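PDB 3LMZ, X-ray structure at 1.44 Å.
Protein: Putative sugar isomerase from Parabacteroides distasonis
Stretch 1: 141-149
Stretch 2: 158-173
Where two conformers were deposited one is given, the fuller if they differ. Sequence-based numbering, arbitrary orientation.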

# COMPACT_ATOMS: atom_id res chain seq x y z
N TYR A 141 -31.70 0.20 4.76
CA TYR A 141 -30.62 1.02 4.21
C TYR A 141 -29.68 0.27 3.31
O TYR A 141 -28.47 0.29 3.52
N PRO A 142 -30.23 -0.39 2.27
CA PRO A 142 -29.31 -1.11 1.40
C PRO A 142 -28.35 -0.25 0.63
O PRO A 142 -27.22 -0.70 0.33
N ASP A 143 -28.77 0.99 0.30
CA ASP A 143 -27.95 1.85 -0.55
C ASP A 143 -28.13 3.36 -0.27
O ASP A 143 -28.97 3.78 0.55
N ALA A 144 -27.40 4.19 -0.99
CA ALA A 144 -27.39 5.62 -0.72
C ALA A 144 -28.77 6.21 -1.03
O ALA A 144 -29.26 7.04 -0.26
N THR A 145 -29.43 5.74 -2.10
CA THR A 145 -30.75 6.26 -2.46
C THR A 145 -31.75 6.01 -1.37
O THR A 145 -32.58 6.87 -1.06
N ASP A 146 -31.67 4.83 -0.75
CA ASP A 146 -32.61 4.53 0.33
C ASP A 146 -32.41 5.44 1.54
O ASP A 146 -33.38 5.88 2.14
N VAL A 147 -31.18 5.79 1.86
CA VAL A 147 -30.94 6.70 2.96
C VAL A 147 -31.41 8.06 2.59
O VAL A 147 -32.11 8.70 3.41
N TRP A 148 -31.17 8.48 1.36
CA TRP A 148 -31.64 9.75 0.86
C TRP A 148 -33.14 9.89 0.99
O TRP A 148 -33.64 10.87 1.53
N VAL A 149 -33.87 8.90 0.47
CA VAL A 149 -35.33 8.99 0.46
C VAL A 149 -35.90 9.06 1.88
O VAL A 149 -36.92 9.72 2.12
N ILE A 158 -29.12 15.00 9.45
CA ILE A 158 -29.25 13.59 9.28
C ILE A 158 -28.92 13.22 7.83
O ILE A 158 -29.45 13.76 6.89
N GLY A 159 -27.96 12.32 7.67
CA GLY A 159 -27.57 11.84 6.35
C GLY A 159 -27.04 10.42 6.38
O GLY A 159 -27.48 9.60 7.17
N MSE A 160 -26.01 10.22 5.58
CA MSE A 160 -25.42 8.90 5.34
C MSE A 160 -23.92 8.88 5.58
O MSE A 160 -23.22 9.88 5.46
N CYS A 161 -23.48 7.66 5.98
CA CYS A 161 -22.10 7.18 5.88
C CYS A 161 -22.11 6.43 4.55
O CYS A 161 -22.67 5.32 4.41
N LEU A 162 -21.57 7.12 3.54
CA LEU A 162 -21.56 6.58 2.18
C LEU A 162 -20.53 5.47 2.17
O LEU A 162 -19.33 5.71 2.18
N ASP A 163 -21.00 4.24 2.07
CA ASP A 163 -20.12 3.06 2.00
C ASP A 163 -20.02 2.72 0.51
O ASP A 163 -20.94 2.19 -0.11
N VAL A 164 -18.86 2.96 -0.05
CA VAL A 164 -18.73 2.87 -1.48
C VAL A 164 -18.83 1.41 -1.94
O VAL A 164 -19.36 1.12 -3.01
N GLY A 165 -18.35 0.48 -1.09
CA GLY A 165 -18.35 -0.92 -1.44
C GLY A 165 -19.73 -1.50 -1.40
O GLY A 165 -20.18 -2.20 -2.33
N HIS A 166 -20.45 -1.26 -0.31
CA HIS A 166 -21.83 -1.74 -0.23
C HIS A 166 -22.75 -1.10 -1.28
O HIS A 166 -23.63 -1.78 -1.83
N ASP A 167 -22.53 0.17 -1.58
CA ASP A 167 -23.31 0.83 -2.61
C ASP A 167 -23.10 0.13 -3.97
O ASP A 167 -24.05 -0.16 -4.67
N LEU A 168 -21.83 -0.13 -4.32
CA LEU A 168 -21.54 -0.73 -5.60
C LEU A 168 -22.12 -2.15 -5.63
O LEU A 168 -22.64 -2.60 -6.65
N ARG A 169 -22.04 -2.88 -4.52
CA ARG A 169 -22.60 -4.24 -4.45
C ARG A 169 -24.11 -4.25 -4.60
O ARG A 169 -24.67 -5.28 -5.05
N ASN A 170 -24.78 -3.15 -4.25
CA ASN A 170 -26.19 -3.02 -4.52
C ASN A 170 -26.49 -2.64 -5.98
O ASN A 170 -27.69 -2.44 -6.32
N GLY A 171 -25.48 -2.56 -6.85
CA GLY A 171 -25.68 -2.12 -8.23
C GLY A 171 -25.78 -0.61 -8.47
O GLY A 171 -26.24 -0.16 -9.55
N CYS A 172 -25.25 0.18 -7.52
CA CYS A 172 -25.29 1.63 -7.56
C CYS A 172 -23.90 2.12 -7.87
O CYS A 172 -22.93 1.41 -7.58
N ASP A 173 -23.81 3.28 -8.51
CA ASP A 173 -22.56 3.99 -8.80
C ASP A 173 -22.26 4.92 -7.61
O ASP A 173 -22.97 5.90 -7.38

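A helix often packs its flank against a strand through apolar side chains while its first turn is held by polar groups from a neighbouring segment, and this putative sugar isomerase gives a compact example. Helix 144-149 runs nearly antiparallel to strand 158-163, at 170°, the polar partners follow the strand, and the two stretches bury 442 Å² between them.

Tyr 141 does not reach the second stretch. Pro 142 points sideways, yet its CB lies 4.1 Å from ND2 of Asn 170. Asp 143, the N-cap, makes one of the two hydrogen bonds between the stretches; its side chain points toward the other stretch in the p rotamer. Its OD1 accepts from Asp 146 N at 2.9 Å, satisfying an amide that the first helical turn leaves free, while its OD2 accepts from Asn 170 ND2 at 3.0 Å and lies 3.2 Å from Cys 172 SG. One carboxylate thus caps its own helix and ties it to the neighbouring segment.

Another free amide of the first turn, Ala 144 N, is met from across the interface, donating to Asp 167 OD1 at 3.0 Å; the Asp 167 side chain, chi1 t, brings its end nearer although its CA-to-CB bond points sideways. A water accepts from Thr 145 N at 3.0 Å and donates weakly to Asp 167 OD1 at 3.5 Å.

Apolar packing begins with the methyl of Ala 144, whose CB sits 3.6 Å from SE of Met 160, a selenomethionine, and 4.1 Å from CD1 of Leu 162. One turn on, Val 147, in the t rotamer, also points toward the strand and sets CG1 3.7 Å from Met 160 CB. Met 160, chi angles p, t and p, therefore touches successive turns. Trp 148, chi1 t, points sideways; its CB lies 4.4 Å from Met 160 CE.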

# COMPACT_ATOMS: atom_id res chain seq x y z
CB TYR A 141 -29.82 1.73 5.32
CG TYR A 141 -30.65 2.42 6.36
CD1 TYR A 141 -31.48 3.46 6.02
CD2 TYR A 141 -30.60 2.01 7.70
CE1 TYR A 141 -32.30 4.08 6.98
CE2 TYR A 141 -31.39 2.61 8.68
CZ TYR A 141 -32.22 3.65 8.32
OH TYR A 141 -33.03 4.23 9.31
CB PRO A 142 -30.24 -1.84 0.41
CG PRO A 142 -31.52 -1.13 0.46
CD PRO A 142 -31.62 -0.48 1.84
CB ASP A 143 -28.14 1.50 -2.04
CG ASP A 143 -29.55 1.87 -2.58
OD1 ASP A 143 -30.34 2.55 -1.89
OD2 ASP A 143 -29.86 1.41 -3.73
CB ALA A 144 -26.32 6.27 -1.56
CB THR A 145 -31.25 5.63 -3.76
OG1 THR A 145 -30.31 5.94 -4.79
CG2 THR A 145 -32.70 6.11 -4.09
CB ASP A 146 -32.48 3.09 0.79
CG ASP A 146 -33.57 2.72 1.77
OD1 ASP A 146 -34.74 2.62 1.32
OD2 ASP A 146 -33.29 2.55 2.98
CB VAL A 147 -29.47 6.76 3.38
CG1 VAL A 147 -29.28 7.79 4.51
CG2 VAL A 147 -29.00 5.40 3.85
CB TRP A 148 -31.21 9.97 -0.58
CG TRP A 148 -31.62 11.30 -1.18
CD1 TRP A 148 -32.68 11.54 -2.04
CD2 TRP A 148 -31.00 12.56 -0.95
NE1 TRP A 148 -32.71 12.89 -2.38
CE2 TRP A 148 -31.69 13.54 -1.72
CE3 TRP A 148 -29.89 12.97 -0.20
CZ2 TRP A 148 -31.28 14.88 -1.77
CZ3 TRP A 148 -29.48 14.29 -0.27
CH2 TRP A 148 -30.18 15.23 -1.03
CB VAL A 149 -35.97 7.79 -0.35
CG1 VAL A 149 -35.31 7.66 -1.72
CG2 VAL A 149 -35.88 6.49 0.42
CB ILE A 158 -30.64 13.08 9.60
CG1 ILE A 158 -31.09 13.51 11.00
CG2 ILE A 158 -30.63 11.57 9.47
CD1 ILE A 158 -32.58 13.18 11.34
CB MSE A 160 -25.69 8.39 3.90
CG MSE A 160 -24.93 9.13 2.79
SE MSE A 160 -25.51 8.52 1.07
CE MSE A 160 -27.20 9.42 1.06
CB CYS A 161 -21.72 6.28 7.07
SG CYS A 161 -20.12 5.57 6.73
CB LEU A 162 -21.24 7.61 1.10
CG LEU A 162 -21.04 7.06 -0.30
CD1 LEU A 162 -22.26 6.37 -0.81
CD2 LEU A 162 -20.58 8.19 -1.19
CB ASP A 163 -20.70 1.92 2.83
CG ASP A 163 -19.75 0.71 2.94
OD1 ASP A 163 -19.25 0.30 1.85
OD2 ASP A 163 -19.52 0.29 4.12
CB VAL A 164 -17.44 3.52 -1.94
CG1 VAL A 164 -17.44 5.01 -1.50
CG2 VAL A 164 -16.11 2.79 -1.50
CB HIS A 166 -22.40 -1.55 1.16
CG HIS A 166 -21.78 -2.45 2.16
ND1 HIS A 166 -21.45 -3.77 1.86
CD2 HIS A 166 -21.45 -2.26 3.46
CE1 HIS A 166 -20.95 -4.34 2.94
NE2 HIS A 166 -20.92 -3.45 3.92
CB ASP A 167 -22.93 2.32 -2.67
CG ASP A 167 -24.06 3.25 -3.16
OD1 ASP A 167 -25.23 3.10 -2.74
OD2 ASP A 167 -23.68 4.15 -3.94
CB LEU A 168 -20.07 -0.72 -5.96
CG LEU A 168 -19.68 -1.08 -7.42
CD1 LEU A 168 -19.89 0.08 -8.39
CD2 LEU A 168 -18.21 -1.54 -7.53
CB ARG A 169 -22.22 -4.94 -3.17
CG ARG A 169 -20.74 -5.31 -3.15
CD ARG A 169 -20.34 -5.94 -1.80
NE ARG A 169 -21.12 -7.14 -1.54
CZ ARG A 169 -22.09 -7.26 -0.62
NH1 ARG A 169 -22.39 -6.27 0.18
NH2 ARG A 169 -22.75 -8.43 -0.51
CB ASN A 170 -26.89 -2.03 -3.58
CG ASN A 170 -28.33 -2.43 -3.31
OD1 ASN A 170 -28.60 -3.58 -2.94
ND2 ASN A 170 -29.25 -1.49 -3.52
CB CYS A 172 -25.78 2.21 -6.25
SG CYS A 172 -27.43 1.63 -5.76
CB ASP A 173 -22.75 4.81 -10.08
CG ASP A 173 -21.53 5.61 -10.47
OD1 ASP A 173 -20.62 5.85 -9.68
OD2 ASP A 173 -21.47 5.98 -11.64
O HOH W 1 -28.03 4.32 -4.37